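Sensor protein (Vibrio cholerae, PDB 3BY9) senses C4-dicarboxylates such as succinate through its extracytoplasmic domain, the part described here, and probably relays the signal by ATP-dependent histidine autophosphorylation. Local coordinates at residues A221-W226 / Y238-S242; H12-L16 / I252-S256. All blocks are in the same frame, centred on the assembly; numbering follows the deposited sequence.

Interaction 1: residues A221-W226 / Y238-S242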
loop_
_atom_site.group_PDB
_atom_site.type_symbol
_atom_site.label_atom_id
_atom_site.label_comp_id
_atom_site.label_asym_id
_atom_site.label_seq_id
_atom_site.Cartn_x
_atom_site.Cartn_y
_atom_site.Cartn_z
ATOM N N ALA A 221 21.903 -1.788 0.160
ATOM C CA ALA A 221 22.586 -2.457 1.283
ATOM C C ALA A 221 21.770 -2.667 2.510
ATOM O O ALA A 221 20.949 -1.799 2.872
ATOM C CB ALA A 221 23.838 -1.693 1.682
ATOM N N GLU A 222 21.987 -3.786 3.186
ATOM C CA GLU A 222 21.231 -4.024 4.396
ATOM C C GLU A 222 21.649 -2.993 5.454
ATOM O O GLU A 222 20.817 -2.517 6.224
ATOM C CB GLU A 222 21.496 -5.424 4.926
ATOM C CG GLU A 222 20.424 -5.899 5.881
ATOM C CD GLU A 222 20.505 -7.386 6.130
ATOM O OE1 GLU A 222 20.902 -8.109 5.178
ATOM O OE2 GLU A 222 20.166 -7.823 7.265
ATOM N N GLN A 223 22.941 -2.668 5.497
ATOM C CA GLN A 223 23.436 -1.685 6.480
ATOM C C GLN A 223 24.225 -0.655 5.707
ATOM O O GLN A 223 25.197 -0.985 5.013
ATOM C CB GLN A 223 24.302 -2.377 7.537
ATOM C CG GLN A 223 23.506 -3.399 8.355
ATOM C CD GLN A 223 24.383 -4.278 9.232
ATOM O OE1 GLN A 223 25.531 -4.575 8.870
ATOM N NE2 GLN A 223 23.858 -4.713 10.398
ATOM N N SER A 224 23.805 0.615 5.793
ATOM C CA SER A 224 24.493 1.653 5.019
ATOM C C SER A 224 24.422 2.991 5.726
ATOM O O SER A 224 24.118 3.021 6.915
ATOM C CB SER A 224 23.821 1.788 3.646
ATOM O OG SER A 224 24.660 2.527 2.785
ATOM N N GLU A 225 24.775 4.062 5.003
ATOM C CA GLU A 225 24.679 5.433 5.552
ATOM C C GLU A 225 24.126 6.278 4.452
ATOM O O GLU A 225 24.457 6.058 3.278
ATOM C CB GLU A 225 26.045 6.013 5.971
ATOM C CG GLU A 225 26.675 5.286 7.144
ATOM C CD GLU A 225 27.909 5.981 7.683
ATOM O OE1 GLU A 225 28.289 7.024 7.118
ATOM O OE2 GLU A 225 28.494 5.468 8.657
ATOM N N TRP A 226 23.267 7.222 4.820
ATOM C CA TRP A 226 22.664 8.153 3.862
ATOM C C TRP A 226 23.253 9.512 4.222
ATOM O O TRP A 226 23.204 9.910 5.376
ATOM C CB TRP A 226 21.156 8.211 4.033
ATOM C CG TRP A 226 20.435 6.978 3.533
ATOM C CD1 TRP A 226 20.997 5.807 3.073
ATOM C CD2 TRP A 226 19.014 6.784 3.503
ATOM N NE1 TRP A 226 19.994 4.892 2.764
ATOM C CE2 TRP A 226 18.778 5.466 3.020
ATOM C CE3 TRP A 226 17.916 7.597 3.846
ATOM C CZ2 TRP A 226 17.482 4.938 2.869
ATOM C CZ3 TRP A 226 16.606 7.061 3.708
ATOM C CH2 TRP A 226 16.416 5.737 3.219
ATOM N N TYR A 238 22.596 9.807 8.217
ATOM C CA TYR A 238 22.011 8.731 9.016
ATOM C C TYR A 238 22.656 7.398 8.855
ATOM O O TYR A 238 23.167 7.101 7.784
ATOM C CB TYR A 238 20.553 8.500 8.574
ATOM C CG TYR A 238 19.631 9.614 8.986
ATOM C CD1 TYR A 238 18.879 9.512 10.135
ATOM C CD2 TYR A 238 19.586 10.799 8.252
ATOM C CE1 TYR A 238 18.079 10.551 10.584
ATOM C CE2 TYR A 238 18.789 11.882 8.706
ATOM C CZ TYR A 238 18.045 11.733 9.867
ATOM O OH TYR A 238 17.274 12.778 10.328
ATOM N N ILE A 239 22.564 6.586 9.903
ATOM C CA ILE A 239 22.991 5.178 9.795
ATOM C C ILE A 239 21.634 4.465 9.456
ATOM O O ILE A 239 20.656 4.632 10.164
ATOM C CB ILE A 239 23.560 4.655 11.114
ATOM C CG1 ILE A 239 24.893 5.394 11.377
ATOM C CG2 ILE A 239 23.801 3.072 11.038
ATOM C CD1 ILE A 239 25.387 5.248 12.810
ATOM N N VAL A 240 21.604 3.646 8.401
ATOM C CA VAL A 240 20.318 3.088 7.937
ATOM C C VAL A 240 20.367 1.589 7.759
ATOM O O VAL A 240 21.304 1.094 7.113
ATOM C CB VAL A 240 19.957 3.689 6.555
ATOM C CG1 VAL A 240 18.589 3.249 6.139
ATOM C CG2 VAL A 240 19.950 5.236 6.623
ATOM N N SER A 241 19.436 0.871 8.383
ATOM C CA SER A 241 19.372 -0.585 8.191
ATOM C C SER A 241 18.102 -0.883 7.432
ATOM O O SER A 241 17.054 -0.294 7.698
ATOM C CB SER A 241 19.397 -1.319 9.524
ATOM O OG SER A 241 20.678 -1.055 10.121
ATOM N N SER A 242 18.168 -1.849 6.506
ATOM C CA SER A 242 16.996 -2.082 5.651
ATOM C C SER A 242 16.652 -3.538 5.582
ATOM O O SER A 242 17.536 -4.406 5.659
ATOM C CB SER A 242 17.269 -1.575 4.218
ATOM O OG SER A 242 17.565 -0.171 4.257
HETATM O O HOH W 1 20.356 0.204 4.417
HETATM O O HOH W 2 17.791 -6.334 7.828
HETATM O O HOH W 3 21.320 -3.477 11.229
#
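Val240 presses a methyl onto the indole of Trp226, the main meeting of side chains across this contact. CG2 lies 3.5 Å from the centroid of the five-membered ring, only 8° off its normal, a CH-pi contact over the face. The valine's first torsion explains the fit: CG1 is anti to the backbone N (chi1 -174°), which leaves CG2 beside that N and over the pyrrole ring. CG1 reaches further along the indole, with CZ2 of Trp226 3.8 Å from it. The two side chains cross at about a right angle, although their residues are not direct partners: Val240 pairs with Ser224, and Trp226 with Tyr238. Both are hydrogen-bonded antiparallel pairs, the first joined by Val240 N to Ser224 O at 3.0 Å and Ser224 N to Val240 O at 2.9 Å. A water also bonded to Ala221 O and Ser242 OG gives Val240 O a second partner. On the other face of the sheet, Gln223 and Ser241 extend toward helix 5-27 and share a water between NE2 and OG. Glu225, on that face too, turns its carboxylate to Tyr5, Arg227 and Lys258, the last a calcium-site residue. Trp215 and strand 250-257 also pack against the indole. The arrangement is that of a beta hairpin with a long connection, whose strand 223-226 forms one edge of a four-stranded antiparallel sheet.

Interaction 2: residues H12-L16 / I252-S256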
loop_
_atom_site.group_PDB
_atom_site.type_symbol
_atom_site.label_atom_id
_atom_site.label_comp_id
_atom_site.label_asym_id
_atom_site.label_seq_id
_atom_site.Cartn_x
_atom_site.Cartn_y
_atom_site.Cartn_z
ATOM N N HIS A 12 19.098 -2.048 15.486
ATOM C CA HIS A 12 18.298 -1.850 14.277
ATOM C C HIS A 12 17.693 -3.187 13.850
ATOM O O HIS A 12 16.544 -3.247 13.395
ATOM C CB HIS A 12 19.176 -1.392 13.131
ATOM C CG HIS A 12 19.365 0.085 13.004
ATOM N ND1 HIS A 12 18.909 1.033 13.916
ATOM C CD2 HIS A 12 19.968 0.779 12.012
ATOM C CE1 HIS A 12 19.231 2.237 13.468
ATOM N NE2 HIS A 12 19.864 2.108 12.320
ATOM N N GLN A 13 18.489 -4.261 13.905
ATOM C CA GLN A 13 17.969 -5.565 13.493
ATOM C C GLN A 13 16.770 -5.968 14.341
ATOM O O GLN A 13 15.809 -6.540 13.840
ATOM C CB GLN A 13 19.058 -6.651 13.560
ATOM C CG GLN A 13 20.082 -6.545 12.417
ATOM C CD GLN A 13 19.410 -6.645 11.059
ATOM O OE1 GLN A 13 18.762 -7.645 10.768
ATOM N NE2 GLN A 13 19.552 -5.617 10.230
ATOM N N SER A 14 16.813 -5.658 15.635
ATOM C CA SER A 14 15.697 -5.999 16.501
ATOM C C SER A 14 14.484 -5.118 16.204
ATOM O O SER A 14 13.329 -5.574 16.261
ATOM C CB SER A 14 16.120 -5.861 17.957
ATOM O OG SER A 14 17.006 -6.915 18.300
ATOM N N GLN A 15 14.731 -3.842 15.918
ATOM C CA GLN A 15 13.621 -2.953 15.574
ATOM C C GLN A 15 12.959 -3.425 14.304
ATOM O O GLN A 15 11.725 -3.414 14.217
ATOM C CB GLN A 15 14.099 -1.531 15.356
ATOM C CG GLN A 15 14.620 -0.880 16.638
ATOM C CD GLN A 15 15.073 0.533 16.335
ATOM O OE1 GLN A 15 14.258 1.468 16.239
ATOM N NE2 GLN A 15 16.353 0.690 16.137
ATOM N N LEU A 16 13.773 -3.818 13.315
ATOM C CA LEU A 16 13.198 -4.277 12.046
ATOM C C LEU A 16 12.411 -5.580 12.270
ATOM O O LEU A 16 11.350 -5.813 11.649
ATOM C CB LEU A 16 14.313 -4.499 10.974
ATOM C CG LEU A 16 14.999 -3.198 10.487
ATOM C CD1 LEU A 16 16.262 -3.429 9.651
ATOM C CD2 LEU A 16 13.939 -2.420 9.656
ATOM N N ILE A 252 11.491 -1.993 4.259
ATOM C CA ILE A 252 11.357 -1.230 5.513
ATOM C C ILE A 252 12.761 -0.766 5.901
ATOM O O ILE A 252 13.717 -1.539 5.830
ATOM C CB ILE A 252 10.815 -2.114 6.642
ATOM C CG1 ILE A 252 9.538 -2.825 6.180
ATOM C CG2 ILE A 252 10.569 -1.279 7.891
ATOM C CD1 ILE A 252 9.111 -3.898 7.138
ATOM N N ARG A 253 12.894 0.494 6.326
ATOM C CA ARG A 253 14.212 0.994 6.690
ATOM C C ARG A 253 14.148 1.765 7.963
ATOM O O ARG A 253 13.201 2.543 8.153
ATOM C CB ARG A 253 14.694 1.940 5.573
ATOM C CG ARG A 253 14.567 1.266 4.167
ATOM C CD ARG A 253 15.158 2.191 3.094
ATOM N NE ARG A 253 15.053 1.732 1.693
ATOM C CZ ARG A 253 16.073 1.172 1.043
ATOM N NH1 ARG A 253 17.228 0.945 1.679
ATOM N NH2 ARG A 253 15.998 0.987 -0.264
ATOM N N VAL A 254 15.127 1.543 8.838
ATOM C CA VAL A 254 15.169 2.296 10.098
ATOM C C VAL A 254 16.377 3.237 9.981
ATOM O O VAL A 254 17.473 2.840 9.542
ATOM C CB VAL A 254 15.262 1.344 11.326
ATOM C CG1 VAL A 254 16.409 0.347 11.204
ATOM C CG2 VAL A 254 15.482 2.174 12.622
ATOM N N LEU A 255 16.147 4.511 10.329
ATOM C CA LEU A 255 17.173 5.555 10.195
ATOM C C LEU A 255 17.489 6.161 11.548
ATOM O O LEU A 255 16.568 6.538 12.270
ATOM C CB LEU A 255 16.662 6.705 9.341
ATOM C CG LEU A 255 16.535 6.575 7.834
ATOM C CD1 LEU A 255 15.501 5.504 7.554
ATOM C CD2 LEU A 255 16.054 7.890 7.222
ATOM N N SER A 256 18.773 6.203 11.892
ATOM C CA SER A 256 19.248 6.824 13.156
ATOM C C SER A 256 20.248 7.905 12.788
ATOM O O SER A 256 21.166 7.684 12.002
ATOM C CB SER A 256 19.961 5.779 14.051
ATOM O OG SER A 256 19.052 4.850 14.634
#
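Val254 points from its strand into the helix surface, where its two methyls meet His12, Gln15 and Leu16. Its first torsion is the less common one, with CG1 between the backbone N and the carbonyl carbon (chi1 53°). In that crowded position CG1 comes over the imidazole of His12, 3.6 Å from the ring centroid and 17° off the normal. The same methyl touches CG of Leu16 at 3.9 Å. CG2, on the other branch, lies by the imidazole as well as by the amide of Gln15, which reaches it at the end of an extended chain and lies 3.9 Å away at OE1. His12 carries its ring with CG beside the backbone N (chi1 -89°), which presents one face to the valine while NE2 makes a weak hydrogen bond to Ile239 O. Leu16 sends CD2 past Ile252, whose CG2 is 4.0 Å off in one of the two conformers modelled. OE1 of Gln15 is hydrogen-bonded to Ser164, beyond the interface. With no hydrogen bond joining the two segments, the helix is held to the strand by methyl-to-ring and aliphatic contacts, and the buried polar ends of His12 and Gln15 find their partners outside the two segments.

The two contacts join through strands 238-245 and 250-257, consecutive in the chain and adjacent in one antiparallel sheet. The centres of the two contacts lie about 9 Å apart. Probable hydrogen bonds connect them directly: Ile239 N to Ser256 O at 2.8 Å and Ser241 O to Val254 N at 2.9 Å. Interaction 1 adds the edge strand, while interaction 2 lays helix 5-27 over the same sheet, illustrating how one sheet combines neighbours near and far in sequence. A calcium ion bound by Asp237 and Lys258 lies about 8 Å from the side chain of Tyr238 and 10 Å from that of Ser256. The succinate-binding residues, including Arg104 and Lys149, belong to the separate five-stranded-sheet region.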